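Long-range contacts in lipase (Acinetobacter baumannii, PDB 4OPM), which probably hydrolyses the ester bonds of lipids such as triacylglycerols, as a member of the alpha/beta hydrolase superfamily: residues G55-W60 against I75-G80; A64-T69 against A280-I285; P113-G118 against E136-F141; A126-G131 against A227-T232; K231-P236 against R258-A263. All coordinates share one frame; numbering follows the deposited sequence.

Contact 1 of 5, residues G55-W60 against I75-G80; sequences GSRDNW and IPDLPG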
# COMPACT_ATOMS: atom_id res chain seq x y z
N GLY A 55 1.15 -6.55 -4.24
CA GLY A 55 -0.00 -5.76 -4.67
C GLY A 55 0.31 -4.97 -5.92
O GLY A 55 1.26 -5.30 -6.64
N SER A 56 -0.48 -3.92 -6.19
CA SER A 56 -0.25 -3.04 -7.34
C SER A 56 -1.01 -1.74 -7.13
O SER A 56 -1.86 -1.65 -6.22
CB SER A 56 -0.67 -3.71 -8.65
OG SER A 56 -2.07 -3.65 -8.84
N ARG A 57 -0.77 -0.76 -8.00
CA ARG A 57 -1.49 0.51 -7.95
C ARG A 57 -3.01 0.32 -7.97
O ARG A 57 -3.73 1.10 -7.34
CB ARG A 57 -1.06 1.43 -9.10
CG ARG A 57 -1.33 0.91 -10.52
CD ARG A 57 -0.51 1.67 -11.53
NE ARG A 57 -0.49 1.01 -12.83
CZ ARG A 57 -1.15 1.44 -13.91
NH1 ARG A 57 -1.91 2.53 -13.84
NH2 ARG A 57 -1.05 0.79 -15.06
N ASP A 58 -3.51 -0.73 -8.67
CA ASP A 58 -4.96 -0.97 -8.78
C ASP A 58 -5.62 -1.34 -7.44
O ASP A 58 -6.84 -1.17 -7.30
CB ASP A 58 -5.25 -2.03 -9.84
CG ASP A 58 -4.87 -1.55 -11.23
OD1 ASP A 58 -5.24 -0.40 -11.59
OD2 ASP A 58 -4.15 -2.28 -11.92
N ASN A 59 -4.82 -1.72 -6.41
CA ASN A 59 -5.37 -2.00 -5.08
C ASN A 59 -6.07 -0.75 -4.48
O ASN A 59 -6.93 -0.89 -3.63
CB ASN A 59 -4.26 -2.42 -4.11
CG ASN A 59 -3.60 -3.76 -4.38
OD1 ASN A 59 -2.57 -4.06 -3.78
ND2 ASN A 59 -4.20 -4.60 -5.22
N TRP A 60 -5.64 0.46 -4.91
CA TRP A 60 -6.15 1.72 -4.41
C TRP A 60 -7.31 2.29 -5.25
O TRP A 60 -7.80 3.36 -4.89
CB TRP A 60 -5.01 2.75 -4.39
CG TRP A 60 -4.05 2.56 -3.26
CD1 TRP A 60 -2.80 2.00 -3.32
CD2 TRP A 60 -4.28 2.91 -1.89
NE1 TRP A 60 -2.24 1.99 -2.06
CE2 TRP A 60 -3.11 2.56 -1.17
CE3 TRP A 60 -5.34 3.52 -1.19
CZ2 TRP A 60 -2.98 2.78 0.21
CZ3 TRP A 60 -5.21 3.75 0.17
CH2 TRP A 60 -4.02 3.41 0.85
N ILE A 75 -0.35 7.15 -7.78
CA ILE A 75 -0.34 5.77 -7.29
C ILE A 75 0.67 4.94 -8.08
O ILE A 75 0.34 4.39 -9.13
CB ILE A 75 -1.75 5.10 -7.33
CG1 ILE A 75 -2.91 6.07 -7.06
CG2 ILE A 75 -1.79 3.85 -6.41
CD1 ILE A 75 -4.32 5.44 -7.23
N PRO A 76 1.88 4.76 -7.56
CA PRO A 76 2.87 3.99 -8.32
C PRO A 76 2.77 2.49 -8.13
O PRO A 76 2.36 2.00 -7.07
CB PRO A 76 4.21 4.49 -7.74
CG PRO A 76 3.89 4.90 -6.32
CD PRO A 76 2.45 5.36 -6.33
N ASP A 77 3.19 1.77 -9.16
CA ASP A 77 3.47 0.35 -9.09
C ASP A 77 4.88 0.26 -8.53
O ASP A 77 5.83 0.76 -9.16
CB ASP A 77 3.40 -0.33 -10.46
CG ASP A 77 2.02 -0.72 -10.94
OD1 ASP A 77 1.18 -1.10 -10.08
OD2 ASP A 77 1.82 -0.77 -12.16
N LEU A 78 5.05 -0.32 -7.36
CA LEU A 78 6.41 -0.43 -6.82
C LEU A 78 7.20 -1.47 -7.60
O LEU A 78 6.60 -2.39 -8.16
CB LEU A 78 6.35 -0.86 -5.32
CG LEU A 78 5.69 0.10 -4.33
CD1 LEU A 78 5.44 -0.58 -2.99
CD2 LEU A 78 6.55 1.35 -4.10
N PRO A 79 8.55 -1.37 -7.61
CA PRO A 79 9.37 -2.45 -8.19
C PRO A 79 8.89 -3.83 -7.71
O PRO A 79 8.62 -4.02 -6.52
CB PRO A 79 10.76 -2.15 -7.63
CG PRO A 79 10.77 -0.66 -7.49
CD PRO A 79 9.40 -0.35 -6.96
N GLY A 80 8.74 -4.75 -8.66
CA GLY A 80 8.26 -6.10 -8.40
C GLY A 80 6.78 -6.25 -8.65
O GLY A 80 6.26 -7.37 -8.62
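Arg-57 and Asp-77 meet through two bonds that use both carboxylate oxygens. The backbone Arg-57 N lies 2.9 Å from Asp-77 OD1, almost straight at 177° and nearly along the C-O axis. The salt bridge is more bent: Arg-57 NE lies 3.0 Å from Asp-77 OD2, which stays near the guanidinium plane while NE sits above the carboxylate plane, the two planes being 74° apart. With chi1 at 61°, Arg-57 CG stands between the backbone N and the carbonyl carbon and comes within 3.2 Å of Asp-77 OD1, a close packing contact beside the two bonds. OD2 has further donors in Ser-35 OG and Glu-83 N. The far end of the guanidinium is held by Ser-37, Ser-24 and Glu-83. Behind this, Ser-56 OG accepts from Asp-58 N in an ST turn that starts the short 3-10 segment 57-60.

The packing runs on through Ile-75. Its carbonyl O is 3.3 Å from Arg-57 CB, and its CG2 meets Trp-60 CD1 obliquely at 3.7 Å. The contact is buried. Strand 32-39 borders Ile-75 on one side and strand 46-50 on the other, Leu-49 touching both Trp-60 and Ile-75; the indole also reaches Ile-277 of helix 276-279 and the presumed nucleophile elbow.

Contact 2 of 5, residues A64-T69 against A280-I285; sequences AHYLTT and AEQLVI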
# COMPACT_ATOMS: atom_id res chain seq x y z
N ALA A 64 -9.28 5.54 -4.33
CA ALA A 64 -8.89 6.68 -5.19
C ALA A 64 -10.11 7.30 -5.89
O ALA A 64 -10.16 8.52 -6.05
CB ALA A 64 -7.87 6.25 -6.23
N HIS A 65 -11.10 6.48 -6.25
CA HIS A 65 -12.35 6.95 -6.89
C HIS A 65 -12.96 8.15 -6.13
O HIS A 65 -13.52 9.05 -6.75
CB HIS A 65 -13.36 5.79 -6.94
CG HIS A 65 -14.74 6.19 -7.36
ND1 HIS A 65 -15.05 6.40 -8.69
CD2 HIS A 65 -15.85 6.37 -6.61
CE1 HIS A 65 -16.34 6.70 -8.71
NE2 HIS A 65 -16.86 6.71 -7.48
N TYR A 66 -12.85 8.17 -4.78
CA TYR A 66 -13.43 9.23 -3.95
C TYR A 66 -12.49 10.41 -3.70
O TYR A 66 -12.90 11.38 -3.06
CB TYR A 66 -13.86 8.64 -2.59
CG TYR A 66 -14.96 7.62 -2.73
CD1 TYR A 66 -16.29 8.01 -2.82
CD2 TYR A 66 -14.67 6.26 -2.83
CE1 TYR A 66 -17.31 7.08 -3.02
CE2 TYR A 66 -15.68 5.32 -3.03
CZ TYR A 66 -17.00 5.74 -3.12
OH TYR A 66 -18.02 4.84 -3.32
N LEU A 67 -11.24 10.31 -4.19
CA LEU A 67 -10.22 11.33 -3.89
C LEU A 67 -9.81 12.14 -5.11
O LEU A 67 -9.27 13.24 -4.95
CB LEU A 67 -8.98 10.63 -3.30
CG LEU A 67 -9.19 9.89 -1.96
CD1 LEU A 67 -8.01 9.02 -1.64
CD2 LEU A 67 -9.51 10.86 -0.82
N THR A 68 -10.03 11.62 -6.32
CA THR A 68 -9.59 12.28 -7.56
C THR A 68 -10.42 13.55 -7.89
O THR A 68 -10.02 14.29 -8.77
CB THR A 68 -9.57 11.29 -8.71
OG1 THR A 68 -10.83 10.65 -8.81
CG2 THR A 68 -8.46 10.27 -8.59
N THR A 69 -11.54 13.81 -7.20
CA THR A 69 -12.30 15.04 -7.48
C THR A 69 -11.61 16.22 -6.78
O THR A 69 -11.34 17.23 -7.43
CB THR A 69 -13.78 14.92 -7.08
OG1 THR A 69 -14.39 13.87 -7.85
CG2 THR A 69 -14.56 16.22 -7.31
N ALA A 280 -13.69 -2.42 2.52
CA ALA A 280 -14.57 -1.39 3.10
C ALA A 280 -14.17 0.02 2.66
O ALA A 280 -14.02 0.91 3.50
CB ALA A 280 -14.51 -1.51 4.63
N GLU A 281 -14.03 0.24 1.33
CA GLU A 281 -13.52 1.53 0.83
C GLU A 281 -14.38 2.74 1.25
O GLU A 281 -13.83 3.81 1.49
CB GLU A 281 -13.31 1.53 -0.70
CG GLU A 281 -14.61 1.58 -1.51
CD GLU A 281 -15.37 0.28 -1.68
OE1 GLU A 281 -15.05 -0.72 -0.99
OE2 GLU A 281 -16.31 0.25 -2.51
N GLN A 282 -15.72 2.57 1.36
CA GLN A 282 -16.57 3.72 1.73
C GLN A 282 -16.33 4.10 3.20
O GLN A 282 -16.34 5.28 3.55
CB GLN A 282 -18.04 3.41 1.46
CG GLN A 282 -18.32 3.19 -0.04
CD GLN A 282 -19.59 2.41 -0.29
OE1 GLN A 282 -20.53 2.43 0.51
NE2 GLN A 282 -19.65 1.74 -1.44
N LEU A 283 -16.09 3.09 4.06
CA LEU A 283 -15.79 3.31 5.48
C LEU A 283 -14.39 3.92 5.65
O LEU A 283 -14.19 4.75 6.54
CB LEU A 283 -15.94 2.01 6.28
CG LEU A 283 -17.37 1.38 6.21
CD1 LEU A 283 -17.48 0.18 7.13
CD2 LEU A 283 -18.47 2.41 6.53
N VAL A 284 -13.43 3.54 4.78
CA VAL A 284 -12.08 4.11 4.80
C VAL A 284 -12.19 5.61 4.45
O VAL A 284 -11.66 6.45 5.18
CB VAL A 284 -11.16 3.35 3.81
CG1 VAL A 284 -9.87 4.13 3.51
CG2 VAL A 284 -10.86 1.95 4.35
N ILE A 285 -12.90 5.93 3.36
CA ILE A 285 -13.08 7.31 2.89
C ILE A 285 -13.84 8.15 3.93
O ILE A 285 -13.51 9.32 4.12
CB ILE A 285 -13.77 7.29 1.50
CG1 ILE A 285 -12.75 6.85 0.41
CG2 ILE A 285 -14.48 8.59 1.14
CD1 ILE A 285 -11.56 7.90 0.16
O HOH W 1 -17.42 2.31 -3.65
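Glu-281 opens the helical run by bringing CG to 4.2 Å from Tyr-66 CE2, its carboxylate plane turned 42° from the phenol ring. A bend at chi2 (-79°) turns CD back, and the carboxylate meets the tyrosine through a water rather than directly: the water donates to Glu-281 OE2 at 2.6 Å and lies 2.6 Å from Tyr-66 OH, at the edge of the ring and in its plane. Gln-282 completes the water's partners, NE2 donating to it, while its CG touches Tyr-66 OH at 3.7 Å. One turn further on, Ile-285 provides the apolar half. Its CG1, CG2 and CD1 all press on Tyr-66 CB, CD1 at 3.7 Å, and CG1 continues obliquely onto the ring. The same CD1 reaches Leu-67 CD2 at 3.7 Å, the two side chains sliding past each other in opposite directions. His-65 CD2 covers the centre of one face of the tyrosine ring. The water-linked polar groups flank an apolar patch near the surface. Such packing of the C-terminal helix 281-298 beside helix 61-64 is typical of the alpha/beta hydrolase fold, in which the helix after the third strand and the C-terminal helix share one side of the sheet.

Contact 3 of 5, residues P113-G118 against E136-F141; sequences PIHIAG and ETKSLF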
# COMPACT_ATOMS: atom_id res chain seq x y z
N PRO A 113 5.17 19.66 0.80
CA PRO A 113 4.74 18.52 1.61
C PRO A 113 3.57 17.80 0.94
O PRO A 113 2.64 18.45 0.43
CB PRO A 113 4.35 19.15 2.95
CG PRO A 113 4.73 20.60 2.86
CD PRO A 113 4.73 20.93 1.41
N ILE A 114 3.64 16.47 0.90
CA ILE A 114 2.58 15.69 0.27
C ILE A 114 1.94 14.74 1.29
O ILE A 114 2.60 14.29 2.23
CB ILE A 114 3.06 14.95 -1.01
CG1 ILE A 114 4.02 13.77 -0.70
CG2 ILE A 114 3.62 15.94 -2.06
CD1 ILE A 114 4.34 12.85 -1.90
N HIS A 115 0.64 14.48 1.10
CA HIS A 115 -0.10 13.56 1.94
C HIS A 115 0.30 12.16 1.50
O HIS A 115 0.32 11.88 0.30
CB HIS A 115 -1.60 13.76 1.76
CG HIS A 115 -2.10 15.09 2.21
ND1 HIS A 115 -2.29 15.38 3.55
CD2 HIS A 115 -2.53 16.14 1.47
CE1 HIS A 115 -2.80 16.60 3.59
NE2 HIS A 115 -2.97 17.10 2.36
N ILE A 116 0.65 11.28 2.44
CA ILE A 116 1.07 9.93 2.07
C ILE A 116 0.20 8.89 2.76
O ILE A 116 -0.10 9.02 3.93
CB ILE A 116 2.58 9.71 2.36
CG1 ILE A 116 3.44 10.77 1.62
CG2 ILE A 116 3.01 8.30 1.93
CD1 ILE A 116 4.76 10.99 2.19
N ALA A 117 -0.19 7.84 2.01
CA ALA A 117 -0.98 6.73 2.54
C ALA A 117 -0.31 5.44 2.16
O ALA A 117 0.19 5.31 1.04
CB ALA A 117 -2.41 6.76 2.03
N GLY A 118 -0.28 4.50 3.09
CA GLY A 118 0.36 3.22 2.84
C GLY A 118 -0.44 2.06 3.38
O GLY A 118 -0.91 2.10 4.52
N GLU A 136 8.92 17.02 3.73
CA GLU A 136 8.28 16.63 2.47
C GLU A 136 6.99 15.82 2.72
O GLU A 136 6.32 15.42 1.76
CB GLU A 136 9.25 15.79 1.60
CG GLU A 136 10.57 16.46 1.26
CD GLU A 136 10.50 17.81 0.58
OE1 GLU A 136 9.64 17.99 -0.32
OE2 GLU A 136 11.32 18.69 0.92
N THR A 137 6.67 15.56 3.99
CA THR A 137 5.52 14.75 4.41
C THR A 137 4.49 15.63 5.14
O THR A 137 4.75 16.11 6.25
CB THR A 137 6.02 13.56 5.27
OG1 THR A 137 7.09 12.87 4.58
CG2 THR A 137 4.89 12.59 5.65
N LYS A 138 3.32 15.83 4.53
CA LYS A 138 2.24 16.66 5.09
C LYS A 138 1.38 15.87 6.07
O LYS A 138 0.87 16.45 7.03
CB LYS A 138 1.37 17.23 3.96
CG LYS A 138 0.54 18.45 4.37
CD LYS A 138 -0.14 19.06 3.16
CE LYS A 138 -0.60 20.46 3.42
NZ LYS A 138 -1.04 21.12 2.16
N SER A 139 1.18 14.58 5.79
CA SER A 139 0.36 13.71 6.65
C SER A 139 0.66 12.27 6.31
O SER A 139 1.20 11.98 5.23
CB SER A 139 -1.13 13.99 6.47
OG SER A 139 -1.64 13.42 5.27
N LEU A 140 0.28 11.38 7.22
CA LEU A 140 0.49 9.95 7.06
C LEU A 140 -0.81 9.19 7.33
O LEU A 140 -1.49 9.47 8.32
CB LEU A 140 1.59 9.53 8.05
CG LEU A 140 2.44 8.31 7.74
CD1 LEU A 140 3.28 8.51 6.45
CD2 LEU A 140 3.40 8.04 8.89
N PHE A 141 -1.16 8.25 6.46
CA PHE A 141 -2.35 7.44 6.65
C PHE A 141 -1.89 5.99 6.60
O PHE A 141 -1.40 5.54 5.56
CB PHE A 141 -3.45 7.75 5.63
CG PHE A 141 -4.71 6.91 5.71
CD1 PHE A 141 -5.15 6.40 6.94
CD2 PHE A 141 -5.49 6.67 4.58
CE1 PHE A 141 -6.32 5.64 7.01
CE2 PHE A 141 -6.67 5.94 4.66
CZ PHE A 141 -7.09 5.43 5.88
O HOH W 2 1.32 21.62 0.63
O HOH W 3 -2.25 10.93 4.32
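His-115 and Ser-139 stand next to each other on one face of the sheet, the serine hydroxyl at the edge of the imidazole and near its plane. His-115 ND1 and Ser-139 OG are 2.7 Å apart in a hydrogen bond whose donor could be either. Over a face of the same ring passes Lys-138, whose CD lies 3.9 Å from the ring centroid in a CH-pi contact. The lysine chain is extended, with CG anti to the backbone N (chi1 -161°), and crosses the histidine obliquely; Lys-138 NZ and His-115 NE2 both end on Glu-296 OE2 of helix 281-298. Such a shared carboxylate would probably favour a positive charge nearby.

Backbones of strands 114-119 and 137-143 run parallel, 17° apart over the short segments, as the two strands of a beta-alpha-beta unit whose crossover is helix 121-132. Gly-118 opens the GxSxG sequence, consistent with a nucleophile elbow at the end of the central strand of an alpha/beta hydrolase. Its N donates to Phe-141 O at 2.9 Å. Ile-116 N donates to Ser-139 O, while Ile-116 O receives Phe-141 N at 2.8 Å and also a water that bonds to Ser-139 OG.

On the face toward helix 121-132, Ile-116 CD1 meets Thr-137 CG2 at 3.8 Å, the side chains crossing at about a right angle. On the histidine face, Ala-117 CB touches Phe-141 CB at 3.9 Å, and the phenylalanine ring stacks on Tyr-288 of helix 281-298.

Contact 4 of 5, residues A126-G131 against A227-T232; sequences ALLYAG and AVLTKT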
# COMPACT_ATOMS: atom_id res chain seq x y z
N ALA A 126 5.93 4.09 3.78
CA ALA A 126 5.44 5.43 4.12
C ALA A 126 6.11 5.95 5.42
O ALA A 126 6.53 7.10 5.46
CB ALA A 126 3.92 5.44 4.25
N LEU A 127 6.26 5.07 6.43
CA LEU A 127 6.91 5.38 7.71
C LEU A 127 8.38 5.76 7.51
O LEU A 127 8.83 6.77 8.04
CB LEU A 127 6.79 4.18 8.69
CG LEU A 127 5.42 4.04 9.39
CD1 LEU A 127 5.21 2.63 9.94
CD2 LEU A 127 5.24 5.07 10.49
N LEU A 128 9.11 4.97 6.71
CA LEU A 128 10.52 5.25 6.43
C LEU A 128 10.65 6.58 5.67
O LEU A 128 11.52 7.40 6.00
CB LEU A 128 11.16 4.10 5.65
CG LEU A 128 12.68 3.97 5.72
CD1 LEU A 128 13.19 3.97 7.18
CD2 LEU A 128 13.13 2.71 5.00
N TYR A 129 9.76 6.82 4.70
CA TYR A 129 9.73 8.05 3.93
C TYR A 129 9.48 9.27 4.85
O TYR A 129 10.23 10.24 4.76
CB TYR A 129 8.63 7.97 2.85
CG TYR A 129 8.69 9.08 1.83
CD1 TYR A 129 8.19 10.35 2.13
CD2 TYR A 129 9.18 8.86 0.55
CE1 TYR A 129 8.22 11.38 1.19
CE2 TYR A 129 9.20 9.87 -0.40
CZ TYR A 129 8.71 11.13 -0.08
OH TYR A 129 8.74 12.14 -1.01
N ALA A 130 8.48 9.17 5.75
CA ALA A 130 8.11 10.24 6.69
C ALA A 130 9.25 10.58 7.65
O ALA A 130 9.42 11.75 8.01
CB ALA A 130 6.88 9.85 7.48
N GLY A 131 10.01 9.56 8.05
CA GLY A 131 11.15 9.72 8.94
C GLY A 131 12.36 10.32 8.25
O GLY A 131 13.04 11.17 8.83
N ALA A 227 11.11 2.08 17.22
CA ALA A 227 10.77 3.17 18.14
C ALA A 227 11.65 4.39 17.85
O ALA A 227 11.16 5.52 17.92
CB ALA A 227 10.94 2.72 19.58
N VAL A 228 12.93 4.17 17.48
CA VAL A 228 13.87 5.25 17.13
C VAL A 228 13.36 5.94 15.84
O VAL A 228 13.31 7.18 15.79
CB VAL A 228 15.33 4.73 17.01
CG1 VAL A 228 16.25 5.77 16.36
CG2 VAL A 228 15.88 4.32 18.38
N LEU A 229 12.95 5.16 14.84
CA LEU A 229 12.41 5.70 13.60
C LEU A 229 11.13 6.53 13.85
O LEU A 229 11.04 7.67 13.40
CB LEU A 229 12.13 4.57 12.58
CG LEU A 229 11.24 4.93 11.36
CD1 LEU A 229 11.96 5.92 10.42
CD2 LEU A 229 10.80 3.69 10.60
N THR A 230 10.14 5.94 14.54
CA THR A 230 8.84 6.59 14.78
C THR A 230 8.96 7.84 15.66
O THR A 230 8.19 8.78 15.46
CB THR A 230 7.81 5.62 15.35
OG1 THR A 230 8.31 5.03 16.55
CG2 THR A 230 7.42 4.53 14.35
N LYS A 231 9.98 7.90 16.55
CA LYS A 231 10.24 9.07 17.40
C LYS A 231 10.52 10.33 16.54
O LYS A 231 10.19 11.43 16.95
CB LYS A 231 11.45 8.78 18.33
CG LYS A 231 11.63 9.77 19.47
CD LYS A 231 12.79 9.38 20.37
CE LYS A 231 12.98 10.40 21.47
NZ LYS A 231 14.21 10.13 22.27
N THR A 232 11.09 10.14 15.34
CA THR A 232 11.46 11.23 14.43
C THR A 232 10.29 11.70 13.54
O THR A 232 10.44 12.68 12.80
CB THR A 232 12.66 10.81 13.55
OG1 THR A 232 12.25 9.84 12.58
CG2 THR A 232 13.85 10.29 14.35
O HOH W 4 12.46 12.84 10.85
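Leu-128 and Leu-229 meet without a ring or other flat side chain between them; the one aromatic residue of the two segments, Tyr-129, turns away from 227-232, its ring meeting that of Tyr-133 and reaching Ile-116 and Thr-137. What remains is helix-helix packing of an alpha/beta hydrolase: helix 121-132, which follows the presumed nucleophile elbow, against helix 223-231, which leads into strand 237-242. Their short segments cross at 55° with axes 9.5 Å apart at closest.

Leu-229 is the residue that bridges the gap. Chi1 of 165° sets CG anti to the backbone N, and chi2 near 67° directs CD1 toward Leu-127, Leu-128 and Gly-131. Leu-229 CD1 lies 4.0 Å from Leu-128 CD1, the two leucine side chains crossing at about a right angle, and as near to the carbonyl Leu-127 O. The bare CA of Gly-131 lets Leu-229 CD1 approach. Leu-127 adds a wider contact, its CD2 lying 4.5 Å from Thr-230 CG2. Beyond the segments Leu-128 touches Val-94 and Ala-98 of helix 94-107, and a polyethylene glycol molecule, probably from the crystallisation liquor, lies about 4 Å from its side chain.

At the C-terminal end of helix 223-231 the contact turns polar. Thr-232 OG1 donates to Leu-229 O at 2.6 Å, in the carbonyl plane, and Thr-232 N bonds to the same oxygen, so this carbonyl is gripped twice. A water donates to both Gly-131 O, at 2.7 Å, and Thr-232 O, at 2.8 Å.

Contact 5 of 5, residues K231-P236 against R258-A263; sequences KTIDAP and RLLKNA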
# COMPACT_ATOMS: atom_id res chain seq x y z
N LYS A 231 9.98 7.90 16.55
CA LYS A 231 10.24 9.07 17.40
C LYS A 231 10.52 10.33 16.54
O LYS A 231 10.19 11.43 16.95
CB LYS A 231 11.45 8.78 18.33
CG LYS A 231 11.63 9.77 19.47
CD LYS A 231 12.79 9.38 20.37
CE LYS A 231 12.98 10.40 21.47
NZ LYS A 231 14.21 10.13 22.27
N THR A 232 11.09 10.14 15.34
CA THR A 232 11.46 11.23 14.43
C THR A 232 10.29 11.70 13.54
O THR A 232 10.44 12.68 12.80
CB THR A 232 12.66 10.81 13.55
OG1 THR A 232 12.25 9.84 12.58
CG2 THR A 232 13.85 10.29 14.35
N ILE A 233 9.13 11.00 13.58
CA ILE A 233 7.98 11.32 12.72
C ILE A 233 6.99 12.25 13.45
O ILE A 233 6.34 11.83 14.41
CB ILE A 233 7.29 10.02 12.21
CG1 ILE A 233 8.28 9.16 11.37
CG2 ILE A 233 6.03 10.35 11.39
CD1 ILE A 233 7.83 7.72 11.10
N ASP A 234 6.87 13.49 12.99
CA ASP A 234 5.97 14.49 13.60
C ASP A 234 4.71 14.68 12.77
O ASP A 234 3.82 15.43 13.18
CB ASP A 234 6.69 15.85 13.74
CG ASP A 234 7.81 15.91 14.77
OD1 ASP A 234 7.94 14.95 15.57
OD2 ASP A 234 8.55 16.92 14.79
N ALA A 235 4.63 14.04 11.59
CA ALA A 235 3.49 14.19 10.68
C ALA A 235 2.15 13.82 11.35
O ALA A 235 2.10 12.81 12.08
CB ALA A 235 3.69 13.32 9.45
N PRO A 236 1.07 14.62 11.15
CA PRO A 236 -0.25 14.19 11.65
C PRO A 236 -0.58 12.84 11.01
O PRO A 236 -0.36 12.68 9.80
CB PRO A 236 -1.20 15.31 11.22
CG PRO A 236 -0.52 15.98 10.10
CD PRO A 236 0.96 15.83 10.31
N ARG A 258 0.77 4.93 20.16
CA ARG A 258 1.67 5.28 21.25
C ARG A 258 3.03 5.79 20.74
O ARG A 258 3.61 6.69 21.34
CB ARG A 258 1.91 4.06 22.17
CG ARG A 258 0.69 3.65 23.00
CD ARG A 258 1.03 2.66 24.10
NE ARG A 258 1.54 1.37 23.60
CZ ARG A 258 0.77 0.34 23.24
NH1 ARG A 258 -0.55 0.44 23.29
NH2 ARG A 258 1.33 -0.79 22.81
N LEU A 259 3.51 5.24 19.61
CA LEU A 259 4.81 5.56 19.04
C LEU A 259 4.85 6.86 18.24
O LEU A 259 5.90 7.50 18.16
CB LEU A 259 5.30 4.41 18.14
CG LEU A 259 5.74 3.11 18.86
CD1 LEU A 259 5.98 1.99 17.86
CD2 LEU A 259 7.01 3.33 19.71
N LEU A 260 3.72 7.25 17.63
CA LEU A 260 3.68 8.45 16.81
C LEU A 260 3.03 9.62 17.55
O LEU A 260 1.85 9.56 17.88
CB LEU A 260 2.92 8.16 15.50
CG LEU A 260 3.57 7.10 14.59
CD1 LEU A 260 2.57 6.59 13.54
CD2 LEU A 260 4.84 7.63 13.91
N LYS A 261 3.84 10.68 17.79
CA LYS A 261 3.50 11.90 18.52
C LYS A 261 2.15 12.52 18.09
O LYS A 261 1.35 12.89 18.95
CB LYS A 261 4.63 12.94 18.32
CG LYS A 261 4.52 14.20 19.17
CD LYS A 261 5.65 15.18 18.85
CE LYS A 261 5.58 16.43 19.69
NZ LYS A 261 6.75 17.31 19.46
N ASN A 262 1.92 12.66 16.78
CA ASN A 262 0.73 13.31 16.26
C ASN A 262 -0.24 12.35 15.58
O ASN A 262 -0.97 12.73 14.66
CB ASN A 262 1.14 14.47 15.34
CG ASN A 262 1.82 15.57 16.13
OD1 ASN A 262 1.35 15.97 17.21
ND2 ASN A 262 2.98 16.04 15.68
N ALA A 263 -0.32 11.13 16.08
CA ALA A 263 -1.29 10.17 15.58
C ALA A 263 -2.62 10.38 16.30
O ALA A 263 -2.63 10.69 17.50
CB ALA A 263 -0.79 8.75 15.79
O HOH W 5 3.42 11.88 14.42
O HOH W 6 6.57 10.63 16.86
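Asn-262 reaches across to Asp-234 with its amide. Chi1 of -67° sets CG beside the backbone N, and chi2 of -45° turns the amide so that ND2 donates to Asp-234 O at 2.7 Å, at a nearly straight 168°. The acceptor lies in the amide plane, while the donor is tilted somewhat from the carbonyl plane. Ile-233 and Leu-260 make the apolar part, Leu-260 CD2 resting 3.8 Å from Ile-233 CB and also near CG2. Leu-127 and Ala-130 of helix 121-132 touch the isoleucine from outside.

The segments lie where two neighbouring parallel strands of the alpha/beta hydrolase sheet, 237-242 and 267-269, are approached from the helices before them. Residues 260-263 form a type I beta turn just after helix 251-259, and Asn-262 is bonded through its backbone to Thr-237. Ahead of that point water takes the place of direct backbone bonds. One water accepts from Asn-262 N and donates to Ile-233 O, at 2.9 Å, and to Ala-235 O. A second accepts from Lys-261 N at 2.9 Å and lies against the same isoleucine carbonyl.

Lys-261, with CG anti to the backbone N and the chain extended, runs past Asp-234: CD comes to 4.0 Å from OD1, but NZ stays 4.7 Å from OD1, a loose electrostatic approach of opposite charges.

Overall arrangement
Contacts 1 and 3 are the buried ones and both reach the central sheet, Trp-60 packing on Ala-117; contact 1 relies on an enclosed ion pair, contact 3 on a strand ladder. Contact 2 lies at the surface and joins parts far apart in sequence through apolar packing and a water; it meets contact 1 through Ala-64 and Ile-75, and contact 3 through Val-284 and Phe-141. Contacts 4 and 5 are partly buried and share Lys-231 and Thr-232, their centres about 8 Å apart. Both combine leucine or isoleucine packing with bridging waters. Helix 121-132 connects the two strands of contact 3 and supplies one side of contact 4, while Pro-236 joins contact 5 to Leu-140.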